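Local structure of alanine dehydrogenase (Archaeoglobus fulgidus, 1OMO) at residues 188-194 with 211-217; 198-204 with 224-230; 230-236 with 284-288. The protein catalyses, as a homodimer, the NAD(+)-dependent oxidative deamination of L-alanine to pyruvate and the reverse reductive amination of pyruvate. All coordinates share one frame; numbering follows the deposited sequence.

Interaction 1. Residues 188-194 with 211-217. With NAD (nicotinamide-adenine-dinucleotide), chain D.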
# COMPACT_ATOMS: atom_id res chain seq x y z
N CYS A 188 -16.96 -9.62 -35.01
CA CYS A 188 -15.57 -10.04 -35.19
C CYS A 188 -15.32 -11.36 -34.48
O CYS A 188 -16.22 -11.91 -33.88
CB CYS A 188 -14.65 -8.98 -34.60
SG CYS A 188 -15.00 -8.68 -32.85
N ASP A 189 -14.09 -11.86 -34.53
CA ASP A 189 -13.77 -13.10 -33.80
C ASP A 189 -13.25 -12.77 -32.37
O ASP A 189 -13.52 -13.49 -31.42
CB ASP A 189 -12.70 -13.91 -34.56
CG ASP A 189 -13.03 -14.08 -36.05
OD1 ASP A 189 -14.17 -14.49 -36.37
OD2 ASP A 189 -12.15 -13.79 -36.89
N VAL A 190 -12.53 -11.65 -32.26
CA VAL A 190 -11.95 -11.16 -31.00
C VAL A 190 -12.36 -9.68 -30.90
O VAL A 190 -12.02 -8.87 -31.79
CB VAL A 190 -10.39 -11.29 -31.01
CG1 VAL A 190 -9.77 -10.68 -29.74
CG2 VAL A 190 -10.00 -12.79 -31.13
N LEU A 191 -13.09 -9.35 -29.84
CA LEU A 191 -13.57 -7.99 -29.61
C LEU A 191 -12.90 -7.43 -28.34
O LEU A 191 -13.03 -8.01 -27.26
CB LEU A 191 -15.11 -8.01 -29.46
CG LEU A 191 -15.86 -6.72 -29.07
CD1 LEU A 191 -15.69 -5.65 -30.17
CD2 LEU A 191 -17.35 -7.02 -28.86
N VAL A 192 -12.18 -6.32 -28.49
CA VAL A 192 -11.46 -5.66 -27.40
C VAL A 192 -12.20 -4.38 -26.95
O VAL A 192 -12.14 -3.38 -27.65
CB VAL A 192 -10.07 -5.20 -27.89
CG1 VAL A 192 -9.29 -4.59 -26.75
CG2 VAL A 192 -9.33 -6.37 -28.53
N THR A 193 -12.89 -4.39 -25.80
CA THR A 193 -13.58 -3.18 -25.35
C THR A 193 -12.65 -2.44 -24.39
O THR A 193 -12.21 -2.97 -23.40
CB THR A 193 -14.92 -3.49 -24.69
OG1 THR A 193 -14.69 -4.18 -23.47
CG2 THR A 193 -15.80 -4.37 -25.63
N THR A 194 -12.38 -1.18 -24.67
CA THR A 194 -11.40 -0.45 -23.91
C THR A 194 -11.87 0.93 -23.42
O THR A 194 -11.07 1.83 -23.14
CB THR A 194 -10.16 -0.39 -24.84
OG1 THR A 194 -8.97 -0.69 -24.11
CG2 THR A 194 -10.06 0.87 -25.51
N THR A 211 -17.28 -15.52 -30.59
CA THR A 211 -16.50 -14.32 -30.30
C THR A 211 -15.81 -14.40 -28.94
O THR A 211 -16.37 -14.88 -27.95
CB THR A 211 -17.38 -13.06 -30.28
OG1 THR A 211 -18.14 -12.97 -31.50
CG2 THR A 211 -16.49 -11.80 -30.14
N HIS A 212 -14.56 -13.94 -28.91
CA HIS A 212 -13.85 -13.84 -27.65
C HIS A 212 -13.76 -12.36 -27.34
O HIS A 212 -13.24 -11.60 -28.14
CB HIS A 212 -12.44 -14.37 -27.70
CG HIS A 212 -11.66 -13.96 -26.52
ND1 HIS A 212 -12.01 -14.36 -25.24
CD2 HIS A 212 -10.72 -13.00 -26.37
CE1 HIS A 212 -11.31 -13.67 -24.36
NE2 HIS A 212 -10.52 -12.83 -25.02
N ILE A 213 -14.22 -11.94 -26.17
CA ILE A 213 -14.18 -10.54 -25.81
C ILE A 213 -13.16 -10.23 -24.71
O ILE A 213 -13.19 -10.81 -23.62
CB ILE A 213 -15.56 -10.05 -25.30
CG1 ILE A 213 -16.64 -10.38 -26.31
CG2 ILE A 213 -15.53 -8.52 -25.07
CD1 ILE A 213 -18.03 -10.05 -25.78
N ASN A 214 -12.24 -9.34 -25.01
CA ASN A 214 -11.31 -8.92 -23.99
C ASN A 214 -12.03 -7.69 -23.43
O ASN A 214 -12.09 -6.66 -24.10
CB ASN A 214 -9.97 -8.52 -24.59
CG ASN A 214 -8.95 -9.63 -24.55
OD1 ASN A 214 -9.19 -10.71 -24.00
ND2 ASN A 214 -7.80 -9.38 -25.12
N ALA A 215 -12.65 -7.83 -22.26
CA ALA A 215 -13.36 -6.69 -21.64
C ALA A 215 -12.36 -6.01 -20.70
O ALA A 215 -12.17 -6.47 -19.57
CB ALA A 215 -14.57 -7.20 -20.87
N ILE A 216 -11.74 -4.93 -21.19
CA ILE A 216 -10.68 -4.22 -20.45
C ILE A 216 -11.03 -2.90 -19.75
O ILE A 216 -10.45 -2.57 -18.70
CB ILE A 216 -9.43 -3.86 -21.41
CG1 ILE A 216 -9.04 -5.03 -22.31
CG2 ILE A 216 -8.17 -3.54 -20.55
CD1 ILE A 216 -8.51 -6.23 -21.53
N GLY A 217 -11.93 -2.12 -20.34
CA GLY A 217 -12.26 -0.82 -19.80
C GLY A 217 -12.74 -0.68 -18.38
O GLY A 217 -12.29 0.23 -17.67
PA NAD D . -8.06 6.77 -22.95
O1A NAD D . -8.87 7.90 -22.42
O2A NAD D . -6.77 7.09 -23.72
O5B NAD D . -8.82 5.63 -23.87
C5B NAD D . -10.29 5.44 -23.84
C4B NAD D . -10.80 5.71 -25.28
O4B NAD D . -12.27 5.45 -25.17
C3B NAD D . -10.76 7.23 -25.81
O3B NAD D . -10.05 7.31 -27.11
C2B NAD D . -12.24 7.68 -25.89
O2B NAD D . -12.60 8.67 -26.79
C1B NAD D . -12.95 6.30 -26.06
N9A NAD D . -14.29 6.28 -25.56
C8A NAD D . -14.88 6.84 -24.44
N7A NAD D . -16.16 6.56 -24.33
C5A NAD D . -16.50 5.81 -25.36
C6A NAD D . -17.77 5.19 -25.75
N6A NAD D . -18.87 5.36 -25.05
N1A NAD D . -17.72 4.45 -26.91
C2A NAD D . -16.61 4.27 -27.66
N3A NAD D . -15.36 4.84 -27.32
C4A NAD D . -15.36 5.59 -26.16
O3 NAD D . -7.64 5.57 -21.88
PN NAD D . -6.70 4.15 -21.97
O1N NAD D . -6.37 3.91 -23.42
O2N NAD D . -5.63 4.21 -20.89
O5D NAD D . -7.91 3.07 -21.51
C5D NAD D . -8.71 3.69 -20.30
C4D NAD D . -9.67 2.71 -19.70
O4D NAD D . -8.86 1.46 -19.32
C3D NAD D . -10.33 3.16 -18.36
O3D NAD D . -11.59 2.50 -18.13
C2D NAD D . -9.24 2.75 -17.37
O2D NAD D . -9.57 2.94 -16.03
C1D NAD D . -8.95 1.25 -17.86
N1N NAD D . -7.62 0.60 -17.58
C2N NAD D . -7.77 -0.73 -17.00
C3N NAD D . -6.53 -1.47 -16.91
C7N NAD D . -6.70 -2.96 -16.24
O7N NAD D . -5.70 -3.49 -15.69
N7N NAD D . -7.93 -3.57 -16.33
C4N NAD D . -5.25 -1.03 -17.33
C5N NAD D . -5.26 0.31 -17.89
C6N NAD D . -6.41 1.10 -18.02
O HOH W 1 -19.18 -10.80 -32.83
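L191 and its flanking residues exchange backbone hydrogen bonds with H212 and N214, as two neighbouring parallel strands of the Rossmann-fold NAD domain. H212 N donates to D189 O and L191 N to H212 O, each at 2.8 Å; N214 N then reaches L191 O at 2.7 Å, and T193 N donates to N214 O. Strands 190-193 and 212-215 run 15° apart, which confirms the parallel pairing. At the C-terminal end T193 O collects two donors, I216 N at 3.0 Å and G217 N at 3.2 Å, where the chain leaves the strand and G217 comes to the cofactor. On the face carrying V190, H212 and N214, the imidazole lies with CG anti to the backbone N (chi1 166°), and NE2 donates to N214 OD1 at 2.7 Å; the oxygen lies in the ring plane, but the ring nitrogen stands above the amide plane. ND1 is bonded to T286 OG1, so both ring nitrogens are engaged and the ring's rotation is fixed. V190 CG1 approaches the edge of this ring. On the other face L191 CB packs 4.2 Å from I213 CG1, and the T193 and I213 side chains cross obliquely, their CG2 methyls touching.

Interaction 2. Residues 198-204 with 224-230; sequences RKPVVKA and QELDVEI. With NA (sodium ion), chain C; NAD (nicotinamide-adenine-dinucleotide), chain D.
V202 and A204 meet I230 in a small apolar centre. The side chains of V202 and I230 cross at about a right angle, V202 CG1 lying 3.8 Å from I230 CD1, while I230 CG1 sits beside A204 CB and L226 CD1 touches V202 CB. Contacts of V202 with L191 and of I230 with I287 join this cluster to the strands of the NAD domain. On the outer side the P200 ring crosses the Q224 side chain, its CD 3.4 Å from Q224 OE1. Two loops following neighbouring strands of the Rossmann fold are thus paired, with a single backbone bridge between V202 and L226. E225 O receives V201 N at 2.8 Å, from above its carbonyl plane, and more weakly V202 N; D227 N gives to V202 O. D227 is the N-cap of helix 228-232. Its CG stands anti to the backbone N (chi1 -178°), and the carboxylate joins the helix start to the other loop: OD1 takes E229 N at 3.0 Å from above the carboxylate plane, and OD2 takes A204 N at 3.0 Å on its anti side. With an alanine here, the amides of A204 and E229 would probably lose these acceptors, and the start of the helix its cap. V201 CG2 lies 3.5 Å from the adenine N6A of NAD, and E225 OE1 binds the sodium ion at 2.4 Å, a site completed by A218 and E249; E225 OE2 accepts from T195 N.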
# COMPACT_ATOMS: atom_id res chain seq x y z
N ARG A 198 -19.87 3.93 -18.44
CA ARG A 198 -20.60 3.45 -17.27
C ARG A 198 -21.95 2.86 -17.69
O ARG A 198 -22.76 2.50 -16.86
CB ARG A 198 -20.78 4.57 -16.24
CG ARG A 198 -19.44 5.28 -15.88
CD ARG A 198 -19.56 6.22 -14.67
NE ARG A 198 -19.69 5.46 -13.42
CZ ARG A 198 -18.68 5.17 -12.62
NH1 ARG A 198 -18.89 4.46 -11.52
NH2 ARG A 198 -17.45 5.62 -12.90
N LYS A 199 -22.19 2.77 -19.00
CA LYS A 199 -23.40 2.17 -19.57
C LYS A 199 -22.96 1.32 -20.76
O LYS A 199 -21.92 1.58 -21.37
CB LYS A 199 -24.40 3.21 -20.04
CG LYS A 199 -23.91 4.13 -21.13
CD LYS A 199 -25.04 5.06 -21.59
CE LYS A 199 -24.60 5.99 -22.71
NZ LYS A 199 -25.55 5.90 -23.89
N PRO A 200 -23.74 0.30 -21.09
CA PRO A 200 -23.40 -0.59 -22.22
C PRO A 200 -23.04 0.11 -23.51
O PRO A 200 -23.74 1.02 -23.97
CB PRO A 200 -24.65 -1.46 -22.36
CG PRO A 200 -25.16 -1.54 -20.92
CD PRO A 200 -25.01 -0.11 -20.46
N VAL A 201 -21.92 -0.30 -24.09
CA VAL A 201 -21.47 0.24 -25.36
C VAL A 201 -21.57 -0.84 -26.46
O VAL A 201 -21.43 -0.57 -27.64
CB VAL A 201 -20.02 0.72 -25.26
CG1 VAL A 201 -19.44 0.79 -26.65
CG2 VAL A 201 -19.97 2.11 -24.58
N VAL A 202 -21.80 -2.08 -26.05
CA VAL A 202 -21.92 -3.17 -27.00
C VAL A 202 -23.23 -3.89 -26.74
O VAL A 202 -23.53 -4.27 -25.60
CB VAL A 202 -20.74 -4.20 -26.85
CG1 VAL A 202 -20.97 -5.43 -27.74
CG2 VAL A 202 -19.45 -3.53 -27.23
N LYS A 203 -24.02 -4.06 -27.79
CA LYS A 203 -25.31 -4.74 -27.66
C LYS A 203 -25.18 -6.24 -27.84
O LYS A 203 -24.39 -6.69 -28.66
CB LYS A 203 -26.31 -4.18 -28.68
CG LYS A 203 -26.88 -2.84 -28.26
CD LYS A 203 -27.83 -2.19 -29.30
CE LYS A 203 -28.52 -0.98 -28.64
NZ LYS A 203 -29.22 -0.00 -29.54
N ALA A 204 -25.95 -7.01 -27.09
CA ALA A 204 -25.88 -8.47 -27.23
C ALA A 204 -26.14 -8.93 -28.66
O ALA A 204 -25.39 -9.72 -29.21
CB ALA A 204 -26.86 -9.16 -26.27
N GLN A 224 -19.01 -0.24 -16.60
CA GLN A 224 -19.65 -1.35 -17.31
C GLN A 224 -19.70 -1.10 -18.82
O GLN A 224 -20.25 -0.07 -19.24
CB GLN A 224 -21.06 -1.50 -16.79
CG GLN A 224 -21.96 -2.42 -17.62
CD GLN A 224 -23.43 -2.26 -17.25
OE1 GLN A 224 -24.01 -1.17 -17.40
NE2 GLN A 224 -24.04 -3.31 -16.76
N GLU A 225 -19.17 -2.01 -19.64
CA GLU A 225 -19.19 -1.80 -21.10
C GLU A 225 -20.09 -2.75 -21.90
O GLU A 225 -20.40 -2.48 -23.08
CB GLU A 225 -17.80 -1.93 -21.70
CG GLU A 225 -16.73 -1.10 -21.07
CD GLU A 225 -15.39 -1.34 -21.75
OE1 GLU A 225 -14.65 -2.27 -21.34
OE2 GLU A 225 -15.08 -0.62 -22.71
N LEU A 226 -20.50 -3.85 -21.27
CA LEU A 226 -21.27 -4.84 -21.97
C LEU A 226 -22.70 -5.00 -21.55
O LEU A 226 -23.01 -4.97 -20.36
CB LEU A 226 -20.58 -6.21 -21.84
CG LEU A 226 -19.61 -6.67 -22.94
CD1 LEU A 226 -18.72 -5.56 -23.39
CD2 LEU A 226 -18.80 -7.85 -22.43
N ASP A 227 -23.55 -5.16 -22.57
CA ASP A 227 -24.97 -5.43 -22.41
C ASP A 227 -24.90 -6.61 -21.48
O ASP A 227 -24.19 -7.55 -21.76
CB ASP A 227 -25.57 -5.92 -23.76
CG ASP A 227 -27.10 -6.19 -23.71
OD1 ASP A 227 -27.66 -6.41 -22.62
OD2 ASP A 227 -27.74 -6.19 -24.78
N VAL A 228 -25.63 -6.58 -20.38
CA VAL A 228 -25.60 -7.70 -19.46
C VAL A 228 -26.04 -9.02 -20.12
O VAL A 228 -25.62 -10.10 -19.71
CB VAL A 228 -26.45 -7.38 -18.23
CG1 VAL A 228 -26.60 -8.59 -17.38
CG2 VAL A 228 -25.77 -6.30 -17.40
N GLU A 229 -26.88 -8.95 -21.16
CA GLU A 229 -27.33 -10.18 -21.82
C GLU A 229 -26.15 -10.95 -22.44
O GLU A 229 -26.26 -12.15 -22.71
CB GLU A 229 -28.37 -9.88 -22.91
CG GLU A 229 -29.77 -9.43 -22.41
CD GLU A 229 -30.54 -10.53 -21.65
OE1 GLU A 229 -30.48 -11.69 -22.08
OE2 GLU A 229 -31.22 -10.22 -20.65
N ILE A 230 -25.05 -10.26 -22.71
CA ILE A 230 -23.87 -10.92 -23.27
C ILE A 230 -23.28 -11.76 -22.15
O ILE A 230 -22.87 -12.89 -22.38
CB ILE A 230 -22.78 -9.89 -23.72
CG1 ILE A 230 -23.33 -8.98 -24.82
CG2 ILE A 230 -21.54 -10.59 -24.23
CD1 ILE A 230 -22.40 -7.81 -25.20
NA NA C . -14.98 -3.71 -19.43
PA NAD D . -8.06 6.77 -22.95
O1A NAD D . -8.87 7.90 -22.42
O2A NAD D . -6.77 7.09 -23.72
O5B NAD D . -8.82 5.63 -23.87
C5B NAD D . -10.29 5.44 -23.84
C4B NAD D . -10.80 5.71 -25.28
O4B NAD D . -12.27 5.45 -25.17
C3B NAD D . -10.76 7.23 -25.81
O3B NAD D . -10.05 7.31 -27.11
C2B NAD D . -12.24 7.68 -25.89
O2B NAD D . -12.60 8.67 -26.79
C1B NAD D . -12.95 6.30 -26.06
N9A NAD D . -14.29 6.28 -25.56
C8A NAD D . -14.88 6.84 -24.44
N7A NAD D . -16.16 6.56 -24.33
C5A NAD D . -16.50 5.81 -25.36
C6A NAD D . -17.77 5.19 -25.75
N6A NAD D . -18.87 5.36 -25.05
N1A NAD D . -17.72 4.45 -26.91
C2A NAD D . -16.61 4.27 -27.66
N3A NAD D . -15.36 4.84 -27.32
C4A NAD D . -15.36 5.59 -26.16
O3 NAD D . -7.64 5.57 -21.88
PN NAD D . -6.70 4.15 -21.97
O1N NAD D . -6.37 3.91 -23.42
O2N NAD D . -5.63 4.21 -20.89
O5D NAD D . -7.91 3.07 -21.51
C5D NAD D . -8.71 3.69 -20.30
C4D NAD D . -9.67 2.71 -19.70
O4D NAD D . -8.86 1.46 -19.32
C3D NAD D . -10.33 3.16 -18.36
O3D NAD D . -11.59 2.50 -18.13
C2D NAD D . -9.24 2.75 -17.37
O2D NAD D . -9.57 2.94 -16.03
C1D NAD D . -8.95 1.25 -17.86
N1N NAD D . -7.62 0.60 -17.58
C2N NAD D . -7.77 -0.73 -17.00
C3N NAD D . -6.53 -1.47 -16.91
C7N NAD D . -6.70 -2.96 -16.24
O7N NAD D . -5.70 -3.49 -15.69
N7N NAD D . -7.93 -3.57 -16.33
C4N NAD D . -5.25 -1.03 -17.33
C5N NAD D . -5.26 0.31 -17.89
C6N NAD D . -6.41 1.10 -18.02

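Interaction 3. Residues 230-236 with 284-288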
# COMPACT_ATOMS: atom_id res chain seq x y z
N ILE A 230 -25.05 -10.26 -22.71
CA ILE A 230 -23.87 -10.92 -23.27
C ILE A 230 -23.28 -11.76 -22.15
O ILE A 230 -22.87 -12.89 -22.38
CB ILE A 230 -22.78 -9.89 -23.72
CG1 ILE A 230 -23.33 -8.98 -24.82
CG2 ILE A 230 -21.54 -10.59 -24.23
CD1 ILE A 230 -22.40 -7.81 -25.20
N LEU A 231 -23.25 -11.22 -20.93
CA LEU A 231 -22.70 -11.93 -19.78
C LEU A 231 -23.43 -13.24 -19.51
O LEU A 231 -22.79 -14.28 -19.29
CB LEU A 231 -22.72 -11.04 -18.53
CG LEU A 231 -21.85 -9.77 -18.54
CD1 LEU A 231 -21.92 -9.05 -17.16
CD2 LEU A 231 -20.42 -10.14 -18.89
N LYS A 232 -24.75 -13.18 -19.53
CA LYS A 232 -25.59 -14.37 -19.28
C LYS A 232 -25.31 -15.55 -20.21
O LYS A 232 -25.41 -16.71 -19.83
CB LYS A 232 -27.07 -14.01 -19.46
CG LYS A 232 -27.59 -12.99 -18.51
CD LYS A 232 -29.03 -12.72 -18.83
CE LYS A 232 -29.61 -11.69 -17.91
NZ LYS A 232 -31.06 -11.48 -18.19
N LYS A 233 -24.96 -15.21 -21.44
CA LYS A 233 -24.73 -16.15 -22.53
C LYS A 233 -23.27 -16.54 -22.76
O LYS A 233 -22.96 -17.24 -23.73
CB LYS A 233 -25.34 -15.50 -23.79
CG LYS A 233 -24.71 -15.80 -25.14
CD LYS A 233 -25.38 -14.99 -26.30
CE LYS A 233 -25.00 -13.51 -26.27
NZ LYS A 233 -25.10 -12.83 -27.64
N ALA A 234 -22.38 -16.14 -21.85
CA ALA A 234 -20.96 -16.40 -22.09
C ALA A 234 -20.20 -17.13 -21.00
O ALA A 234 -20.65 -17.22 -19.86
CB ALA A 234 -20.24 -15.04 -22.40
N LYS A 235 -19.05 -17.68 -21.38
CA LYS A 235 -18.16 -18.31 -20.43
C LYS A 235 -17.25 -17.13 -20.00
O LYS A 235 -16.42 -16.60 -20.77
CB LYS A 235 -17.34 -19.40 -21.11
CG LYS A 235 -16.25 -19.96 -20.22
CD LYS A 235 -15.53 -21.15 -20.88
CE LYS A 235 -16.40 -22.42 -20.89
NZ LYS A 235 -15.84 -23.52 -21.77
N ILE A 236 -17.44 -16.68 -18.77
CA ILE A 236 -16.69 -15.55 -18.24
C ILE A 236 -15.41 -16.00 -17.52
O ILE A 236 -15.45 -16.83 -16.63
CB ILE A 236 -17.56 -14.74 -17.25
CG1 ILE A 236 -18.91 -14.40 -17.90
CG2 ILE A 236 -16.84 -13.44 -16.82
CD1 ILE A 236 -19.92 -13.82 -16.90
N GLU A 284 -19.47 -21.12 -28.41
CA GLU A 284 -19.49 -20.26 -27.24
C GLU A 284 -18.87 -18.88 -27.35
O GLU A 284 -17.96 -18.62 -28.15
CB GLU A 284 -18.91 -20.98 -26.02
CG GLU A 284 -17.47 -21.43 -26.11
CD GLU A 284 -17.05 -22.18 -24.85
OE1 GLU A 284 -15.96 -22.79 -24.82
OE2 GLU A 284 -17.82 -22.15 -23.88
N ILE A 285 -19.41 -17.98 -26.54
CA ILE A 285 -18.89 -16.63 -26.47
C ILE A 285 -18.03 -16.61 -25.23
O ILE A 285 -18.52 -16.94 -24.16
CB ILE A 285 -20.01 -15.59 -26.29
CG1 ILE A 285 -20.86 -15.54 -27.57
CG2 ILE A 285 -19.37 -14.21 -25.91
CD1 ILE A 285 -22.05 -14.55 -27.55
N THR A 286 -16.76 -16.25 -25.36
CA THR A 286 -15.89 -16.18 -24.18
C THR A 286 -15.60 -14.74 -23.81
O THR A 286 -15.60 -13.85 -24.68
CB THR A 286 -14.53 -16.96 -24.39
OG1 THR A 286 -13.92 -16.57 -25.63
CG2 THR A 286 -14.75 -18.48 -24.36
N ILE A 287 -15.39 -14.52 -22.52
CA ILE A 287 -15.08 -13.20 -22.01
C ILE A 287 -13.94 -13.23 -21.00
O ILE A 287 -13.93 -14.03 -20.08
CB ILE A 287 -16.27 -12.51 -21.28
CG1 ILE A 287 -17.40 -12.13 -22.24
CG2 ILE A 287 -15.75 -11.20 -20.62
CD1 ILE A 287 -18.66 -11.61 -21.51
N PHE A 288 -12.96 -12.35 -21.20
CA PHE A 288 -11.89 -12.19 -20.24
C PHE A 288 -12.15 -10.81 -19.58
O PHE A 288 -12.05 -9.77 -20.22
CB PHE A 288 -10.51 -12.18 -20.91
CG PHE A 288 -9.40 -11.74 -19.97
CD1 PHE A 288 -8.56 -10.69 -20.30
CD2 PHE A 288 -9.18 -12.41 -18.77
CE1 PHE A 288 -7.52 -10.30 -19.44
CE2 PHE A 288 -8.16 -12.04 -17.92
CZ PHE A 288 -7.32 -10.98 -18.25
O HOH W 2 -21.58 -18.85 -24.91
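K235 meets E284, I285 and I287 through backbone and ionic bonds, and the residues before it add apolar packing. The backbone bonds come first: K235 N donates to I285 O and K235 O accepts from I287 N, both at 2.9 Å, so one residue serves the facing strand with both its polar backbone atoms. The axes of strands 234-236 and 285-288 are 25° apart and 4.6 Å at closest approach, consistent with a twisted parallel pair.

The ionic contact lies on the K235 and T286 face. The K235 chain leaves with CG anti to the backbone N (chi1 172°) and bends at chi3 (-73°), which brings NZ to the E284 carboxylate. NZ is 3.1 Å from OE1, which accepts with its syn lone pair, and makes a weak bond to OE2. G278 O also accepts from NZ, while E280 N and S281 N donate to E284 OE1, so neighbouring groups help to hold both charged ends in place.

The apolar contacts occupy the other face. I287 CD1 is the meeting point, 3.5 Å from L231 CD2 with the two side chains about perpendicular, and also touching I230 CG2 and A234 CB. A234 CB packs 3.7 Å from I285 CG2, and the K233 side chain crosses that of I285 obliquely, CE 3.4 Å from I285 CD1.

Strand 285-289 lies between 212-215 and 234-238 in the parallel sheet; I236 pairs onward with H265 of strand 264-267, and helix 228-232 packs over the I287 face.

The three contacts lie on the same side of the chain's centre, their own centres 11 to 12 Å apart. Interactions 1 and 3 belong to one parallel sheet, in which strands 212-215 and 285-289 are neighbours, joined by I213 N to T286 O and F288 N to I213 O. Interaction 2 lies just after strands 190-193 and 212-215 and runs into helix 228-232, so its segments alternate along the chain with those of interaction 1; interaction 3 opens after both and shares I230 with interaction 2. A weak hydrogen bond between T193 OG1 and E225 OE1 (2.9 Å) links the strands to the sodium site. Interactions 1 and 2 both touch NAD, whereas interaction 3 continues the same sheet away from it, I287's side chain about 12 Å from NAD.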